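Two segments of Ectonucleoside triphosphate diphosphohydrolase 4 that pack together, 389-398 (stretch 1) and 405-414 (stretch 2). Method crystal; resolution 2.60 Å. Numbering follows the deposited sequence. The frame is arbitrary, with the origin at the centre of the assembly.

Stretch 1, residues 389-398: YCTEDVLRMG
Stretch 2 (405-414) KFTKAAKDYC

A helix can pack against a neighbouring turn without any hydrogen bond between them, largely through apolar contact, and these two segments of one chain illustrate the principle. Residues 405-414 are helical throughout, phi/psi staying near -65/-42, with i to i+4 bonds such as Ala 410 N to Phe 406 O (2.7 Å) and Tyr 413 N to Ala 409 O (3.0 Å). Stretch 1 enters as the last part of a helix, with Asp 393 N bonded to Tyr 389 O at 3.1 Å, and then turns: Arg 396 adopts a left-handed 64/40, Met 397 lies at -138/42, and Met 397 N reaches back to Thr 391 O at 2.6 Å. The side chain of Glu 392 (chi1 t, chi2 p) secures this turn, its OE1 accepting a hydrogen bond from Gly 398 N at 2.7 Å. In register, the CA of Thr 391 lies 7.3 Å from that of Phe 406, and the CA of Leu 395 lies 6.4 Å from that of Ala 409, so the numbering rises in both stretches from the first pair to the second.

No hydrogen bond crosses the interface, which buries 398 Å² in total. Leu 395 (chi1 m, chi2 t) is central. Its CA-to-CB bond points sideways, but its end comes nearer the helix: CD1 lies 3.8 Å from Phe 406 CE1 and 4.1 Å from Ala 410 CB, while CD2 lies 3.8 Å from Tyr 413 CB. Ala 409 points its CB toward stretch 1, and Met 397 (p, t, p) places CE 3.7 Å from Ala 409 CB, with SD 3.9 Å from Phe 406 CA.

The aromatic rings, both chi1 t, extend the contact. Val 394 (chi1 m) sets CG2 over one face of Tyr 413, 4.1 Å from the ring centroid, a CH-pi interaction. Phe 406 instead presents its edge to a carbonyl, Cys 390 O lying 3.7 Å from Phe 406 CE1, where the ring's slightly positive rim suits an oxygen.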

ATOM      1  N   TYR A 389       2.216  -2.737 -13.475  1.00 24.73           N
ATOM      2  CA  TYR A 389       1.443  -2.841 -14.708  1.00 25.10           C
ATOM      3  C   TYR A 389       2.111  -2.079 -15.848  1.00 23.94           C
ATOM      4  O   TYR A 389       2.082  -2.523 -17.001  1.00 26.49           O
ATOM      5  CB  TYR A 389       0.024  -2.320 -14.478  1.00 22.86           C
ATOM      6  CG  TYR A 389      -0.736  -3.049 -13.394  1.00 24.96           C
ATOM      7  CD1 TYR A 389      -0.615  -4.423 -13.234  1.00 29.98           C
ATOM      8  CD2 TYR A 389      -1.574  -2.362 -12.526  1.00 29.12           C
ATOM      9  CE1 TYR A 389      -1.310  -5.092 -12.245  1.00 32.18           C
ATOM     10  CE2 TYR A 389      -2.271  -3.023 -11.533  1.00 32.75           C
ATOM     11  CZ  TYR A 389      -2.136  -4.386 -11.398  1.00 33.88           C
ATOM     12  OH  TYR A 389      -2.828  -5.049 -10.411  1.00 40.29           O
ATOM     13  N   CYS A 390       2.723  -0.933 -15.547  1.00 22.61           N
ATOM     14  CA  CYS A 390       3.344  -0.117 -16.581  1.00 20.94           C
ATOM     15  C   CYS A 390       4.709  -0.636 -17.015  1.00 26.22           C
ATOM     16  O   CYS A 390       5.214  -0.196 -18.054  1.00 29.87           O
ATOM     17  CB  CYS A 390       3.480   1.329 -16.102  1.00 22.09           C
ATOM     18  SG  CYS A 390       1.909   2.222 -15.981  1.00 32.08           S
ATOM     19  N   THR A 391       5.319  -1.543 -16.253  1.00 21.43           N
ATOM     20  CA  THR A 391       6.580  -2.155 -16.657  1.00 22.41           C
ATOM     21  C   THR A 391       6.408  -3.552 -17.230  1.00 21.83           C
ATOM     22  O   THR A 391       7.237  -3.979 -18.039  1.00 25.44           O
ATOM     23  CB  THR A 391       7.557  -2.229 -15.473  1.00 22.49           C
ATOM     24  OG1 THR A 391       6.955  -2.945 -14.387  1.00 23.40           O
ATOM     25  CG2 THR A 391       7.959  -0.837 -15.007  1.00 18.18           C
ATOM     26  N   GLU A 392       5.355  -4.270 -16.844  1.00 21.39           N
ATOM     27  CA  GLU A 392       5.199  -5.676 -17.199  1.00 25.96           C
ATOM     28  C   GLU A 392       4.100  -5.950 -18.214  1.00 24.48           C
ATOM     29  O   GLU A 392       4.308  -6.746 -19.130  1.00 28.33           O
ATOM     30  CB  GLU A 392       4.917  -6.504 -15.938  1.00 27.33           C
ATOM     31  CG  GLU A 392       4.716  -7.988 -16.205  1.00 25.92           C
ATOM     32  CD  GLU A 392       5.898  -8.616 -16.914  1.00 32.26           C
ATOM     33  OE1 GLU A 392       7.024  -8.090 -16.770  1.00 32.68           O
ATOM     34  OE2 GLU A 392       5.701  -9.630 -17.620  1.00 37.09           O
ATOM     35  N   ASP A 393       2.933  -5.316 -18.085  1.00 31.64           N
ATOM     36  CA  ASP A 393       1.753  -5.791 -18.803  1.00 33.96           C
ATOM     37  C   ASP A 393       1.955  -5.781 -20.315  1.00 33.44           C
ATOM     38  O   ASP A 393       1.531  -6.716 -21.004  1.00 35.91           O
ATOM     39  CB  ASP A 393       0.530  -4.964 -18.411  1.00 37.79           C
ATOM     40  CG  ASP A 393      -0.142  -5.485 -17.150  1.00 41.62           C
ATOM     41  OD1 ASP A 393       0.495  -6.268 -16.411  1.00 41.29           O
ATOM     42  OD2 ASP A 393      -1.308  -5.116 -16.896  1.00 46.61           O
ATOM     43  N   VAL A 394       2.598  -4.742 -20.858  1.00 32.76           N
ATOM     44  CA  VAL A 394       2.896  -4.680 -22.282  1.00 29.44           C
ATOM     45  C   VAL A 394       4.391  -4.571 -22.553  1.00 29.98           C
ATOM     46  O   VAL A 394       4.894  -5.165 -23.514  1.00 33.78           O
ATOM     47  CB  VAL A 394       2.135  -3.526 -22.974  1.00 28.11           C
ATOM     48  CG1 VAL A 394       0.641  -3.682 -22.769  1.00 36.64           C
ATOM     49  CG2 VAL A 394       2.607  -2.177 -22.477  1.00 31.44           C
ATOM     50  N   LEU A 395       5.126  -3.826 -21.727  1.00 27.44           N
ATOM     51  CA  LEU A 395       6.569  -3.729 -21.917  1.00 29.58           C
ATOM     52  C   LEU A 395       7.300  -4.985 -21.459  1.00 30.96           C
ATOM     53  O   LEU A 395       8.422  -5.234 -21.913  1.00 29.37           O
ATOM     54  CB  LEU A 395       7.117  -2.505 -21.180  1.00 26.35           C
ATOM     55  CG  LEU A 395       6.434  -1.178 -21.523  1.00 28.93           C
ATOM     56  CD1 LEU A 395       7.105  -0.017 -20.794  1.00 26.61           C
ATOM     57  CD2 LEU A 395       6.423  -0.932 -23.032  1.00 29.11           C
ATOM     58  N   ARG A 396       6.696  -5.776 -20.571  1.00 36.38           N
ATOM     59  CA  ARG A 396       7.209  -7.102 -20.227  1.00 36.18           C
ATOM     60  C   ARG A 396       8.577  -7.024 -19.554  1.00 36.29           C
ATOM     61  O   ARG A 396       9.465  -7.841 -19.814  1.00 38.18           O
ATOM     62  CB  ARG A 396       7.269  -7.995 -21.466  1.00 34.92           C
ATOM     63  CG  ARG A 396       5.913  -8.283 -22.081  1.00 35.02           C
ATOM     64  CD  ARG A 396       5.107  -9.236 -21.214  1.00 41.31           C
ATOM     65  NE  ARG A 396       4.548 -10.333 -21.998  1.00 47.53           N
ATOM     66  CZ  ARG A 396       4.037 -11.445 -21.478  1.00 45.75           C
ATOM     67  NH1 ARG A 396       4.015 -11.619 -20.163  1.00 47.21           N
ATOM     68  NH2 ARG A 396       3.554 -12.387 -22.277  1.00 43.93           N
ATOM     69  N   MET A 397       8.752  -6.044 -18.673  1.00 36.72           N
ATOM     70  CA  MET A 397       9.993  -5.905 -17.921  1.00 36.49           C
ATOM     71  C   MET A 397       9.702  -5.566 -16.467  1.00 34.62           C
ATOM     72  O   MET A 397      10.365  -4.717 -15.862  1.00 37.57           O
ATOM     73  CB  MET A 397      10.905  -4.856 -18.551  1.00 38.23           C
ATOM     74  CG  MET A 397      10.202  -3.589 -18.981  1.00 40.75           C
ATOM     75  SD  MET A 397      11.384  -2.336 -19.500  1.00 49.24           S
ATOM     76  CE  MET A 397      12.190  -3.160 -20.874  1.00 49.76           C
ATOM     77  N   GLY A 398       8.707  -6.227 -15.886  1.00 33.59           N
ATOM     78  CA  GLY A 398       8.488  -6.114 -14.458  1.00 35.35           C
ATOM     79  C   GLY A 398       9.677  -6.621 -13.664  1.00 35.51           C
ATOM     80  O   GLY A 398      10.488  -7.421 -14.134  1.00 32.86           O
ATOM     81  N   LYS A 405      16.465   1.255 -19.761  1.00 35.63           N
ATOM     82  CA  LYS A 405      15.732   0.190 -20.437  1.00 41.70           C
ATOM     83  C   LYS A 405      14.242   0.485 -20.491  1.00 40.14           C
ATOM     84  O   LYS A 405      13.571   0.105 -21.458  1.00 38.20           O
ATOM     85  CB  LYS A 405      15.972  -1.143 -19.732  1.00 47.78           C
ATOM     86  CG  LYS A 405      17.400  -1.649 -19.814  1.00 54.94           C
ATOM     87  CD  LYS A 405      17.572  -2.899 -18.972  1.00 58.27           C
ATOM     88  CE  LYS A 405      18.955  -3.499 -19.129  1.00 56.96           C
ATOM     89  NZ  LYS A 405      19.088  -4.748 -18.331  1.00 61.24           N
ATOM     90  N   PHE A 406      13.707   1.153 -19.470  1.00 35.03           N
ATOM     91  CA  PHE A 406      12.278   1.437 -19.435  1.00 30.70           C
ATOM     92  C   PHE A 406      11.911   2.534 -20.427  1.00 29.77           C
ATOM     93  O   PHE A 406      10.973   2.379 -21.219  1.00 27.83           O
ATOM     94  CB  PHE A 406      11.862   1.827 -18.017  1.00 29.91           C
ATOM     95  CG  PHE A 406      10.473   2.387 -17.928  1.00 31.08           C
ATOM     96  CD1 PHE A 406       9.373   1.547 -17.905  1.00 29.05           C
ATOM     97  CD2 PHE A 406      10.268   3.754 -17.866  1.00 32.17           C
ATOM     98  CE1 PHE A 406       8.096   2.061 -17.824  1.00 28.27           C
ATOM     99  CE2 PHE A 406       8.991   4.273 -17.786  1.00 31.84           C
ATOM    100  CZ  PHE A 406       7.904   3.426 -17.764  1.00 30.64           C
ATOM    101  N   THR A 407      12.639   3.653 -20.400  1.00 32.69           N
ATOM    102  CA  THR A 407      12.316   4.764 -21.291  1.00 34.34           C
ATOM    103  C   THR A 407      12.413   4.344 -22.751  1.00 33.28           C
ATOM    104  O   THR A 407      11.594   4.760 -23.578  1.00 33.07           O
ATOM    105  CB  THR A 407      13.239   5.953 -21.020  1.00 36.47           C
ATOM    106  OG1 THR A 407      14.607   5.529 -21.082  1.00 36.86           O
ATOM    107  CG2 THR A 407      12.949   6.554 -19.653  1.00 36.71           C
ATOM    108  N   LYS A 408      13.407   3.521 -23.087  1.00 36.10           N
ATOM    109  CA  LYS A 408      13.539   3.040 -24.459  1.00 37.45           C
ATOM    110  C   LYS A 408      12.329   2.207 -24.860  1.00 33.67           C
ATOM    111  O   LYS A 408      11.696   2.463 -25.891  1.00 32.71           O
ATOM    112  CB  LYS A 408      14.826   2.229 -24.604  1.00 39.28           C
ATOM    113  CG  LYS A 408      15.106   1.744 -26.014  1.00 49.43           C
ATOM    114  CD  LYS A 408      16.442   1.025 -26.078  1.00 62.75           C
ATOM    115  CE  LYS A 408      16.790   0.593 -27.494  1.00 71.27           C
ATOM    116  NZ  LYS A 408      18.139  -0.044 -27.558  1.00 73.99           N
ATOM    117  N   ALA A 409      11.991   1.199 -24.053  1.00 28.69           N
ATOM    118  CA  ALA A 409      10.840   0.359 -24.361  1.00 29.16           C
ATOM    119  C   ALA A 409       9.552   1.171 -24.359  1.00 28.25           C
ATOM    120  O   ALA A 409       8.687   0.980 -25.220  1.00 28.32           O
ATOM    121  CB  ALA A 409      10.750  -0.793 -23.361  1.00 26.59           C
ATOM    122  N   ALA A 410       9.410   2.086 -23.396  1.00 26.39           N
ATOM    123  CA  ALA A 410       8.216   2.923 -23.341  1.00 26.04           C
ATOM    124  C   ALA A 410       8.114   3.811 -24.572  1.00 25.85           C
ATOM    125  O   ALA A 410       7.028   3.977 -25.138  1.00 26.46           O
ATOM    126  CB  ALA A 410       8.225   3.770 -22.068  1.00 24.58           C
ATOM    127  N   LYS A 411       9.238   4.389 -25.004  1.00 39.12           N
ATOM    128  CA  LYS A 411       9.238   5.209 -26.210  1.00 38.04           C
ATOM    129  C   LYS A 411       8.828   4.393 -27.428  1.00 36.28           C
ATOM    130  O   LYS A 411       8.036   4.856 -28.257  1.00 40.28           O
ATOM    131  CB  LYS A 411      10.619   5.830 -26.431  1.00 46.54           C
ATOM    132  CG  LYS A 411      10.647   7.343 -26.284  1.00 54.12           C
ATOM    133  CD  LYS A 411      12.012   7.939 -26.622  1.00 57.57           C
ATOM    134  CE  LYS A 411      12.959   7.916 -25.430  1.00 58.31           C
ATOM    135  NZ  LYS A 411      14.056   8.918 -25.573  1.00 58.19           N
ATOM    136  N   ASP A 412       9.356   3.173 -27.552  1.00 30.81           N
ATOM    137  CA  ASP A 412       9.073   2.359 -28.728  1.00 29.17           C
ATOM    138  C   ASP A 412       7.612   1.928 -28.767  1.00 29.58           C
ATOM    139  O   ASP A 412       6.999   1.892 -29.840  1.00 28.72           O
ATOM    140  CB  ASP A 412       9.999   1.141 -28.754  1.00 33.60           C
ATOM    141  CG  ASP A 412      11.444   1.512 -29.040  1.00 42.79           C
ATOM    142  OD1 ASP A 412      11.677   2.587 -29.635  1.00 42.49           O
ATOM    143  OD2 ASP A 412      12.347   0.729 -28.675  1.00 48.89           O
ATOM    144  N   TYR A 413       7.035   1.596 -27.610  1.00 29.13           N
ATOM    145  CA  TYR A 413       5.624   1.224 -27.574  1.00 28.57           C
ATOM    146  C   TYR A 413       4.745   2.373 -28.058  1.00 31.41           C
ATOM    147  O   TYR A 413       3.833   2.175 -28.868  1.00 31.28           O
ATOM    148  CB  TYR A 413       5.229   0.799 -26.157  1.00 25.99           C
ATOM    149  CG  TYR A 413       3.759   0.461 -26.011  1.00 23.21           C
ATOM    150  CD1 TYR A 413       3.298  -0.829 -26.234  1.00 22.28           C
ATOM    151  CD2 TYR A 413       2.834   1.436 -25.654  1.00 21.60           C
ATOM    152  CE1 TYR A 413       1.956  -1.141 -26.105  1.00 22.05           C
ATOM    153  CE2 TYR A 413       1.489   1.133 -25.525  1.00 22.97           C
ATOM    154  CZ  TYR A 413       1.057  -0.157 -25.754  1.00 24.78           C
ATOM    155  OH  TYR A 413      -0.279  -0.467 -25.629  1.00 27.97           O
ATOM    156  N   CYS A 414       5.015   3.590 -27.576  1.00 38.01           N
ATOM    157  CA  CYS A 414       4.174   4.731 -27.922  1.00 41.50           C
ATOM    158  C   CYS A 414       4.272   5.077 -29.401  1.00 43.35           C
ATOM    159  O   CYS A 414       3.276   5.469 -30.017  1.00 39.30           O
ATOM    160  CB  CYS A 414       4.556   5.934 -27.058  1.00 44.52           C
ATOM    161  SG  CYS A 414       4.208   5.613 -25.331  1.00 54.84           S
TER